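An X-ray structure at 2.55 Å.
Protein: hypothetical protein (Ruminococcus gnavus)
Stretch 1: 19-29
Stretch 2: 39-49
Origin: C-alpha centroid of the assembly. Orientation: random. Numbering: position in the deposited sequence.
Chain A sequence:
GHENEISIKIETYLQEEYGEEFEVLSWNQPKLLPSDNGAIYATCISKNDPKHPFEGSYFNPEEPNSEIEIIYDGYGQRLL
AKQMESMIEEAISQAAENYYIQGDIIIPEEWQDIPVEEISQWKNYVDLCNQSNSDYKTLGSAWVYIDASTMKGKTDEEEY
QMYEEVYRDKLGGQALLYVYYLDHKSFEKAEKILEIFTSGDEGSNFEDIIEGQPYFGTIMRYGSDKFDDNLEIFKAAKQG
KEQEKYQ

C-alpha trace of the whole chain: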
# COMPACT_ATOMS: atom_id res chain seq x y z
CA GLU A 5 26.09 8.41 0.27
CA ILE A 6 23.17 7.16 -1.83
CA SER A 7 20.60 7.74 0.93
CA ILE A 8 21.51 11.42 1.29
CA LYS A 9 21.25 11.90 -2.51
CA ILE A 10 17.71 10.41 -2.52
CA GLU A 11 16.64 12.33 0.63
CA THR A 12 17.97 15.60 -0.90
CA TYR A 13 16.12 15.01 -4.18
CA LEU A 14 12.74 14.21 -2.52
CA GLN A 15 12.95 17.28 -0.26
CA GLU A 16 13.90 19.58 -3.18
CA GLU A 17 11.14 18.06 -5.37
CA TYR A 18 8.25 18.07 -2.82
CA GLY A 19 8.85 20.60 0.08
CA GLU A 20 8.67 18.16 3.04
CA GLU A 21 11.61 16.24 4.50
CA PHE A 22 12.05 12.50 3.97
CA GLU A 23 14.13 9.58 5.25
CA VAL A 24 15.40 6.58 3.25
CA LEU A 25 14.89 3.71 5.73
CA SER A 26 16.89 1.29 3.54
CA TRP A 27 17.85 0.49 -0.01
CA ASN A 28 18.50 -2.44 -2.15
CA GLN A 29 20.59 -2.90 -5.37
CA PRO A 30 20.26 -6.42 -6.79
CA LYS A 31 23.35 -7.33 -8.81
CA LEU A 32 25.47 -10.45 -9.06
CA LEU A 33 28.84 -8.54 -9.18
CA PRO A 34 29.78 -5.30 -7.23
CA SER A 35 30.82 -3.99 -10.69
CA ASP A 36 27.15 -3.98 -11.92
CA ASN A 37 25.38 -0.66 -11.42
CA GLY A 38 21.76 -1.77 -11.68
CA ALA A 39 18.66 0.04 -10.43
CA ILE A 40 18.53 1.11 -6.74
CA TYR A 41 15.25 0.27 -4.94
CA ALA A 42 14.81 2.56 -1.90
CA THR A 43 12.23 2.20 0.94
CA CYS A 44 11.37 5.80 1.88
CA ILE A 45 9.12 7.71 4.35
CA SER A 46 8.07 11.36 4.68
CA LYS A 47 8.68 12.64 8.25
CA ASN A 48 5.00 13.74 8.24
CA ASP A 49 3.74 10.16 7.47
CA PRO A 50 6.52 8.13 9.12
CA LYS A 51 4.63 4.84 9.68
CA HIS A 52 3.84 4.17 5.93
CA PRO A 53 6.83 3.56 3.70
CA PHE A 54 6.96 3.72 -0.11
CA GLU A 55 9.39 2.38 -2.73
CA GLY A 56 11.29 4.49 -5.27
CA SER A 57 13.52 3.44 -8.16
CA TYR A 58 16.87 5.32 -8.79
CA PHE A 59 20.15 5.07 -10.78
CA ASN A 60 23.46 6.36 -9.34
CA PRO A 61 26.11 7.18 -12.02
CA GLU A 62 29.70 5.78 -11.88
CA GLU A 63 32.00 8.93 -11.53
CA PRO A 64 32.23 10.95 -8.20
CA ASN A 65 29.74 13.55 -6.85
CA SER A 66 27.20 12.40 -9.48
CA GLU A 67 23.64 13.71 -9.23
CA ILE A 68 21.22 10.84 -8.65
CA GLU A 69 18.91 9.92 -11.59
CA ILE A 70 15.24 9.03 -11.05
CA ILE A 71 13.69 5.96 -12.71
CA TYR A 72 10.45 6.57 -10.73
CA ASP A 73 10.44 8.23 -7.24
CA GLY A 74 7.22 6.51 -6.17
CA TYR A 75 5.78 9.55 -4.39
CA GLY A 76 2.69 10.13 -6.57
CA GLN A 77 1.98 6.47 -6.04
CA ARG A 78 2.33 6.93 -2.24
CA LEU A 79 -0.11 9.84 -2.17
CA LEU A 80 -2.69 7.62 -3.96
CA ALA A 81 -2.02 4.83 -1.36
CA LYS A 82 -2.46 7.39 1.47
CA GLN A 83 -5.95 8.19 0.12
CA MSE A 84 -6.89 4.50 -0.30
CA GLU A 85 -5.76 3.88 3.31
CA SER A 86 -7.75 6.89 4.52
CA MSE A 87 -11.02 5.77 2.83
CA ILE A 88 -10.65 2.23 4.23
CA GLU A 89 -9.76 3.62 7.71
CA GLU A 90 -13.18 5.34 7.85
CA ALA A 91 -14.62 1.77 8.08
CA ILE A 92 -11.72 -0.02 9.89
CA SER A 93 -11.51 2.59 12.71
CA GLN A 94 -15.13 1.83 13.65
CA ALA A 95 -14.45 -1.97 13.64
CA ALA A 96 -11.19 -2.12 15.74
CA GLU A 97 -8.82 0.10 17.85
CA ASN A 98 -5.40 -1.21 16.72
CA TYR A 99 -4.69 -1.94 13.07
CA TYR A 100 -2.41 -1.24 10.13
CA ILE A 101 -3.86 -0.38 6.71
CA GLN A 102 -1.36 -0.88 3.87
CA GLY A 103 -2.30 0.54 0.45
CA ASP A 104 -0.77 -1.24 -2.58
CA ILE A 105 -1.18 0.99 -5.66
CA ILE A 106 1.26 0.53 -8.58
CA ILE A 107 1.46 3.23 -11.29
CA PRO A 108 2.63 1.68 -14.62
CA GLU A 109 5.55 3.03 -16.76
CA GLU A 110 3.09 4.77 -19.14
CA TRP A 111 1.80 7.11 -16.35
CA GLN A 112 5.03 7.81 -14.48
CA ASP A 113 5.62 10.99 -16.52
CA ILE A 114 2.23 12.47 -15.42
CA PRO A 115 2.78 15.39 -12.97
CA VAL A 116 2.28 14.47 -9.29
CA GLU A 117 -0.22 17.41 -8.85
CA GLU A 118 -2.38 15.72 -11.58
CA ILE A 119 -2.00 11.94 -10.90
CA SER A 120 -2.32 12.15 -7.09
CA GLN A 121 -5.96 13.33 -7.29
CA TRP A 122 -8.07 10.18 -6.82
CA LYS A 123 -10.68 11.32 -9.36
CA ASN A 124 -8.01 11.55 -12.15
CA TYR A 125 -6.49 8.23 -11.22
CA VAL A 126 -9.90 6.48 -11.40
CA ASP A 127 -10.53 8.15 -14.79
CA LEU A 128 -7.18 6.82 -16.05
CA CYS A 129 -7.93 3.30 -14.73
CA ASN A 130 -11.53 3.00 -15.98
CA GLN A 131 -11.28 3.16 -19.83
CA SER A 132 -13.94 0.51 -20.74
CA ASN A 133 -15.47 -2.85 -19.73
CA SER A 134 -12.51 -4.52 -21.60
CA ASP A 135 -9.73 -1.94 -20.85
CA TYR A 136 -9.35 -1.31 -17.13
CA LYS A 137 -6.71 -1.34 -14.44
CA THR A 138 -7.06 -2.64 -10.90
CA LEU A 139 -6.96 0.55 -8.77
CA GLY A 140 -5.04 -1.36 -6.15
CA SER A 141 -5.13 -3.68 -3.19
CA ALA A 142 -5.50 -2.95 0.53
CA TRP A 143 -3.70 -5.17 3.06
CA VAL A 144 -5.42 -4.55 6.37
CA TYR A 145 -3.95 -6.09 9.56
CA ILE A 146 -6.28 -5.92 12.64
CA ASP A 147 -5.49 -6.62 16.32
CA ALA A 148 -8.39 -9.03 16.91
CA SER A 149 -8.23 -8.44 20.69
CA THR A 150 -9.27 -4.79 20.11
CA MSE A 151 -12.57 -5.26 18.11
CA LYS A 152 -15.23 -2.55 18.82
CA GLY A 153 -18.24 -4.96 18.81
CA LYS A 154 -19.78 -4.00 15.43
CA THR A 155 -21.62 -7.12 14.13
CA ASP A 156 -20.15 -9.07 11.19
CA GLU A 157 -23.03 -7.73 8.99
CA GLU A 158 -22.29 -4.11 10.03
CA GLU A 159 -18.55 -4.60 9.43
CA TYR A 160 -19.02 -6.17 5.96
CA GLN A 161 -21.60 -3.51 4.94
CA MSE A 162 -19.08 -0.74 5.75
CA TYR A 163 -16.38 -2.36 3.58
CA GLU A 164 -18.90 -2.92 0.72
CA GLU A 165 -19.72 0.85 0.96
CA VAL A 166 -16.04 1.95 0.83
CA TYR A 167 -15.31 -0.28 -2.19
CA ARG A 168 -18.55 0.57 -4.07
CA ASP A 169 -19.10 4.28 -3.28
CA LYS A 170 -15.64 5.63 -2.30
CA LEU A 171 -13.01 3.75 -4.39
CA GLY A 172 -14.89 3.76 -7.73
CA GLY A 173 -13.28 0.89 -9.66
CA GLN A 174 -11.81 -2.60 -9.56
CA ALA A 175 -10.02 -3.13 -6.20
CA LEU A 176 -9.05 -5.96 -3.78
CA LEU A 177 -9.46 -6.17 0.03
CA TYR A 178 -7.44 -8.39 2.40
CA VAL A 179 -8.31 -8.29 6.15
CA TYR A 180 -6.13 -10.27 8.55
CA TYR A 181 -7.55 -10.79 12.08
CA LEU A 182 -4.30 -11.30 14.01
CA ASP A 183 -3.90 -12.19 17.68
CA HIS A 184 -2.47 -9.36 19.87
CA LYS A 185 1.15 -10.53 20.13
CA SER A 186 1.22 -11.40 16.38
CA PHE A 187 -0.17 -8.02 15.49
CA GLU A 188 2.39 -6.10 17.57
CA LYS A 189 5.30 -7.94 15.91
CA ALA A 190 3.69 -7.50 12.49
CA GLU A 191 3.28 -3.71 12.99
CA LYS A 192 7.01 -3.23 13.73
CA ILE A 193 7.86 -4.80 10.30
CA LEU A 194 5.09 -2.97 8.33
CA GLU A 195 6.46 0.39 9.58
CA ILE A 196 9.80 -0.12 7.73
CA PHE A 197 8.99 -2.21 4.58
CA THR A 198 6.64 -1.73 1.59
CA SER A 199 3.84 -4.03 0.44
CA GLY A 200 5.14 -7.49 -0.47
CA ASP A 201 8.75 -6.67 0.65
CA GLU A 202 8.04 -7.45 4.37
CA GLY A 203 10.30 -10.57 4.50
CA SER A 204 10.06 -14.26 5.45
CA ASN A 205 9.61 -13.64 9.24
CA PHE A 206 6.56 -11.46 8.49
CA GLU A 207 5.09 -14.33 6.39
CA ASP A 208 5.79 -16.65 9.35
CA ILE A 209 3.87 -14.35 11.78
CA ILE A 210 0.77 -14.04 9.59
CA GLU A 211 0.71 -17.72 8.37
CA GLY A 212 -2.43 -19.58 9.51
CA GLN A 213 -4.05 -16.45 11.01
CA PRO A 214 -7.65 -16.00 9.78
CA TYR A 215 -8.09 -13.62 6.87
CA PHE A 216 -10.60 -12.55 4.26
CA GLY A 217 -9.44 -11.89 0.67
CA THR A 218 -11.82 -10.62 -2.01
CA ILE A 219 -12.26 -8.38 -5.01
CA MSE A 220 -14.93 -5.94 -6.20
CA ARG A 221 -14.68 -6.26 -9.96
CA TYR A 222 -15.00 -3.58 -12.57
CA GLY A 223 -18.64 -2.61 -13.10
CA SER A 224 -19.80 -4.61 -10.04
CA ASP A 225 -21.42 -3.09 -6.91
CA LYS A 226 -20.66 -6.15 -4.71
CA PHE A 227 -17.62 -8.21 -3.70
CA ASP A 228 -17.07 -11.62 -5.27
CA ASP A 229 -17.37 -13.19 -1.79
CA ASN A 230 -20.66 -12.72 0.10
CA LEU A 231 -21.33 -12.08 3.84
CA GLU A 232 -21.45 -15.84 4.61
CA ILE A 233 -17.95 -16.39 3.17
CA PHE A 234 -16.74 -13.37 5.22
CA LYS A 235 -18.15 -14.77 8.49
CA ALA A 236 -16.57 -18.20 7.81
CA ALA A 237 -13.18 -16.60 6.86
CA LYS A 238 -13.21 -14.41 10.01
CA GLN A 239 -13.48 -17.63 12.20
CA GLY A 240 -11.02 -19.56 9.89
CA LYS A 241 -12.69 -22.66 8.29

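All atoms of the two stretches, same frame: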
# COMPACT_ATOMS: atom_id res chain seq x y z
N GLY A 19 9.03 19.66 -1.07
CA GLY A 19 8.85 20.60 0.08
C GLY A 19 9.02 20.06 1.49
O GLY A 19 9.57 20.76 2.35
N GLU A 20 8.54 18.84 1.74
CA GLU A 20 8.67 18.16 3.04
C GLU A 20 10.03 17.51 3.13
O GLU A 20 10.74 17.42 2.13
CB GLU A 20 7.68 17.01 3.15
CG GLU A 20 6.23 17.37 3.02
CD GLU A 20 5.37 16.13 3.05
OE1 GLU A 20 5.55 15.26 3.94
OE2 GLU A 20 4.50 16.03 2.17
N GLU A 21 10.37 17.01 4.32
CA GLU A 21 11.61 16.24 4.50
C GLU A 21 11.26 14.75 4.58
O GLU A 21 10.16 14.37 5.02
CB GLU A 21 12.49 16.73 5.66
CG GLU A 21 11.83 16.93 7.01
CD GLU A 21 12.79 17.45 8.07
OE1 GLU A 21 14.01 17.47 7.85
OE2 GLU A 21 12.32 17.85 9.16
N PHE A 22 12.20 13.94 4.10
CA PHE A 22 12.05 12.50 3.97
C PHE A 22 13.25 11.77 4.55
O PHE A 22 14.29 12.38 4.80
CB PHE A 22 11.98 12.10 2.49
CG PHE A 22 10.81 12.68 1.73
CD1 PHE A 22 10.81 14.02 1.32
CD2 PHE A 22 9.73 11.87 1.38
CE1 PHE A 22 9.73 14.55 0.62
CE2 PHE A 22 8.65 12.39 0.67
CZ PHE A 22 8.65 13.74 0.29
N GLU A 23 13.08 10.47 4.75
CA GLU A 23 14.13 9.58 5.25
C GLU A 23 14.09 8.31 4.39
O GLU A 23 13.02 7.80 4.09
CB GLU A 23 13.89 9.26 6.74
CG GLU A 23 14.98 8.43 7.42
CD GLU A 23 14.75 8.17 8.91
OE1 GLU A 23 13.72 8.59 9.47
OE2 GLU A 23 15.61 7.51 9.53
N VAL A 24 15.26 7.85 3.96
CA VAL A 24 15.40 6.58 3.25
C VAL A 24 15.67 5.60 4.38
O VAL A 24 16.72 5.67 5.00
CB VAL A 24 16.56 6.59 2.23
CG1 VAL A 24 16.86 5.17 1.75
CG2 VAL A 24 16.23 7.51 1.05
N LEU A 25 14.72 4.72 4.67
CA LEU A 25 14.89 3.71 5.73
C LEU A 25 15.93 2.66 5.34
O LEU A 25 16.70 2.21 6.17
CB LEU A 25 13.56 3.04 6.09
CG LEU A 25 12.47 3.98 6.64
CD1 LEU A 25 11.18 3.20 6.85
CD2 LEU A 25 12.89 4.68 7.93
N SER A 26 15.93 2.26 4.08
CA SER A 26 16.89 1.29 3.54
C SER A 26 16.83 1.27 2.02
O SER A 26 15.89 1.82 1.40
CB SER A 26 16.60 -0.12 4.04
OG SER A 26 15.32 -0.57 3.60
N TRP A 27 17.84 0.66 1.43
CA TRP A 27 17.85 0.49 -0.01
C TRP A 27 18.56 -0.74 -0.42
O TRP A 27 19.48 -1.21 0.24
CB TRP A 27 18.31 1.73 -0.78
CG TRP A 27 19.71 2.17 -0.56
CD1 TRP A 27 20.15 3.21 0.25
CD2 TRP A 27 20.92 1.67 -1.21
NE1 TRP A 27 21.50 3.36 0.16
CE2 TRP A 27 22.03 2.47 -0.68
CE3 TRP A 27 21.19 0.66 -2.12
CZ2 TRP A 27 23.34 2.25 -1.07
CZ3 TRP A 27 22.52 0.44 -2.51
CH2 TRP A 27 23.57 1.23 -1.99
N ASN A 28 18.16 -1.18 -1.59
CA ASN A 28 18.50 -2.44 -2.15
C ASN A 28 18.98 -2.27 -3.61
O ASN A 28 18.39 -1.48 -4.35
CB ASN A 28 17.18 -3.22 -2.03
CG ASN A 28 17.23 -4.58 -2.61
OD1 ASN A 28 18.29 -5.24 -2.61
ND2 ASN A 28 16.09 -5.02 -3.10
N GLN A 29 20.06 -2.96 -4.00
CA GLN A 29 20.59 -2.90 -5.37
C GLN A 29 20.95 -4.29 -5.83
O GLN A 29 22.11 -4.68 -5.75
CB GLN A 29 21.80 -1.95 -5.50
CG GLN A 29 22.22 -1.69 -6.95
CD GLN A 29 23.47 -0.85 -7.08
OE1 GLN A 29 24.35 -0.86 -6.22
NE2 GLN A 29 23.57 -0.13 -8.20
N ALA A 39 19.60 -0.84 -11.10
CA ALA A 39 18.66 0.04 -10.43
C ALA A 39 18.74 -0.09 -8.89
O ALA A 39 19.01 -1.19 -8.37
CB ALA A 39 17.23 -0.27 -10.90
N ILE A 40 18.55 1.04 -8.20
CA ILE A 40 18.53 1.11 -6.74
C ILE A 40 17.08 1.24 -6.32
O ILE A 40 16.40 2.19 -6.73
CB ILE A 40 19.30 2.33 -6.19
CG1 ILE A 40 20.77 2.28 -6.60
CG2 ILE A 40 19.24 2.35 -4.67
CD1 ILE A 40 21.52 3.54 -6.22
N TYR A 41 16.62 0.30 -5.48
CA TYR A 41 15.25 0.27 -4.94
C TYR A 41 15.30 0.72 -3.47
O TYR A 41 15.80 0.01 -2.62
CB TYR A 41 14.61 -1.12 -5.13
CG TYR A 41 14.52 -1.54 -6.60
CD1 TYR A 41 13.44 -1.15 -7.40
CD2 TYR A 41 15.54 -2.33 -7.19
CE1 TYR A 41 13.38 -1.53 -8.74
CE2 TYR A 41 15.48 -2.71 -8.53
CZ TYR A 41 14.41 -2.31 -9.30
OH TYR A 41 14.35 -2.69 -10.64
N ALA A 42 14.76 1.91 -3.20
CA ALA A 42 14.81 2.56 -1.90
C ALA A 42 13.46 2.58 -1.17
O ALA A 42 12.47 3.05 -1.76
CB ALA A 42 15.27 4.01 -2.12
N THR A 43 13.42 2.12 0.09
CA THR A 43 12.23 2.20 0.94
C THR A 43 12.31 3.54 1.67
O THR A 43 13.20 3.74 2.50
CB THR A 43 12.17 1.04 1.94
OG1 THR A 43 11.97 -0.15 1.18
CG2 THR A 43 11.03 1.21 2.94
N CYS A 44 11.37 4.43 1.37
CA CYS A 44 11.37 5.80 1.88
C CYS A 44 10.13 6.14 2.72
O CYS A 44 9.10 5.50 2.58
CB CYS A 44 11.40 6.77 0.68
SG CYS A 44 12.64 6.45 -0.63
N ILE A 45 10.26 7.14 3.60
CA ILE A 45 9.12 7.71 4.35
C ILE A 45 9.23 9.24 4.33
O ILE A 45 10.32 9.78 4.14
CB ILE A 45 9.05 7.24 5.82
CG1 ILE A 45 10.33 7.58 6.61
CG2 ILE A 45 8.82 5.73 5.88
CD1 ILE A 45 10.22 7.34 8.10
N SER A 46 8.09 9.91 4.47
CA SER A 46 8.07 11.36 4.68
C SER A 46 8.00 11.48 6.21
O SER A 46 7.32 10.66 6.85
CB SER A 46 6.88 12.05 3.99
OG SER A 46 5.65 11.84 4.66
N LYS A 47 8.70 12.45 6.79
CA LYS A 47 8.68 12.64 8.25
C LYS A 47 7.25 12.87 8.74
O LYS A 47 6.91 12.45 9.83
CB LYS A 47 9.61 13.78 8.71
CG LYS A 47 11.12 13.54 8.55
CD LYS A 47 11.68 12.44 9.45
CE LYS A 47 13.21 12.44 9.39
NZ LYS A 47 13.81 11.32 10.16
N ASN A 48 6.42 13.52 7.92
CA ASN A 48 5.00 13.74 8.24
C ASN A 48 4.10 12.52 8.20
O ASN A 48 3.01 12.59 8.73
CB ASN A 48 4.39 14.82 7.33
CG ASN A 48 5.06 16.16 7.51
OD1 ASN A 48 5.62 16.46 8.57
ND2 ASN A 48 5.00 16.98 6.47
N ASP A 49 4.52 11.43 7.55
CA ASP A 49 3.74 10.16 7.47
C ASP A 49 4.72 9.00 7.72
O ASP A 49 4.83 8.07 6.93
CB ASP A 49 3.06 10.08 6.10
CG ASP A 49 1.95 9.04 6.02
OD1 ASP A 49 1.61 8.37 7.03
OD2 ASP A 49 1.42 8.93 4.90

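Two antiparallel strands, 22-28 and 40-46, lie side by side with their axes 4.6 Å apart at closest approach, and together the two stretches bury 978 Å². Backbone hydrogen bonds set the register; most side chains then sort themselves onto two faces of the sheet.

Stretch 2 enters at Ala 39, whose CB points away from the partner, so that its contact is made by backbone: Ala 39 O lies 3.5 Å from Gln 29 CG. Ile 40 is buried and apolar. Its CG2 comes within 3.6 Å of Trp 27 CE3, the branched methyl meeting the large indole obliquely, while Ile 40 CA approaches Asn 28 O at 3.5 Å in a CA-H...O contact.

Tyr 41 forms a reciprocal backbone pair with Asn 28: Tyr 41 N donates to Asn 28 O and Asn 28 N donates to Tyr 41 O, each at 2.8 Å. Both side chains project from the same face, a place where the polar and partly polar groups of these two residues can remain at least partly exposed.

Ala 42 turns to the other face, opposite Trp 27 in a non-hydrogen-bonded pair with CA atoms only 4.1 Å apart. A small methyl suits this close spacing: Ala 42 CB packs 4.0 Å from Trp 27 CB and 4.3 Å from Val 24 CG1, reaching residues on both flanks of the bulge.

That bulge is read at Thr 43. Its carbonyl serves two consecutive amides, with Leu 25 N at 2.8 Å from Thr 43 O and Ser 26 N making a weak bond to the same Thr 43 O at 3.5 Å. Thr 43 N returns a bond to Ser 26 O at 2.8 Å. One extra residue in stretch 1 is thus absorbed without breaking the ladder, and Leu 25, at helix-like backbone angles of -70/-39, has its CA-to-CB bond pointing sideways. Beta-branched Thr 43 is buried beside it.

Cys 44 returns to the face of Ala 42, Val 24 and Trp 27. Its SG sits 4.1 Å from Val 24 CG2, a compact apolar pairing between two buried residues. Ile 45 then locks to Glu 23 through two 2.9 Å bonds, Ile 45 N to Glu 23 O and Glu 23 N to Ile 45 O. On the face shared with Glu 23, its CG2 packs 3.6 Å from Leu 25 CD1, so the displaced leucine still finds an apolar partner.

Ser 46 lies against the Phe 22 ring, with CB 3.8 Å from Phe 22 CE2. It also begins a type I turn, closed by Asp 49 N to Ser 46 O at 3.0 Å. Lys 47 continues the ladder, its N bonding Glu 21 O at 3.0 Å, and its long side chain carries NZ to Glu 23 OE1 at 2.8 Å, a salt bridge between exposed Lys 47 and partly exposed Glu 23 alongside the strand pair. Asn 48 adds a weak bond from ND2 to Glu 20 OE1 at 3.1 Å, a polar end to a contact built on a backbone ladder, with apolar packing along it.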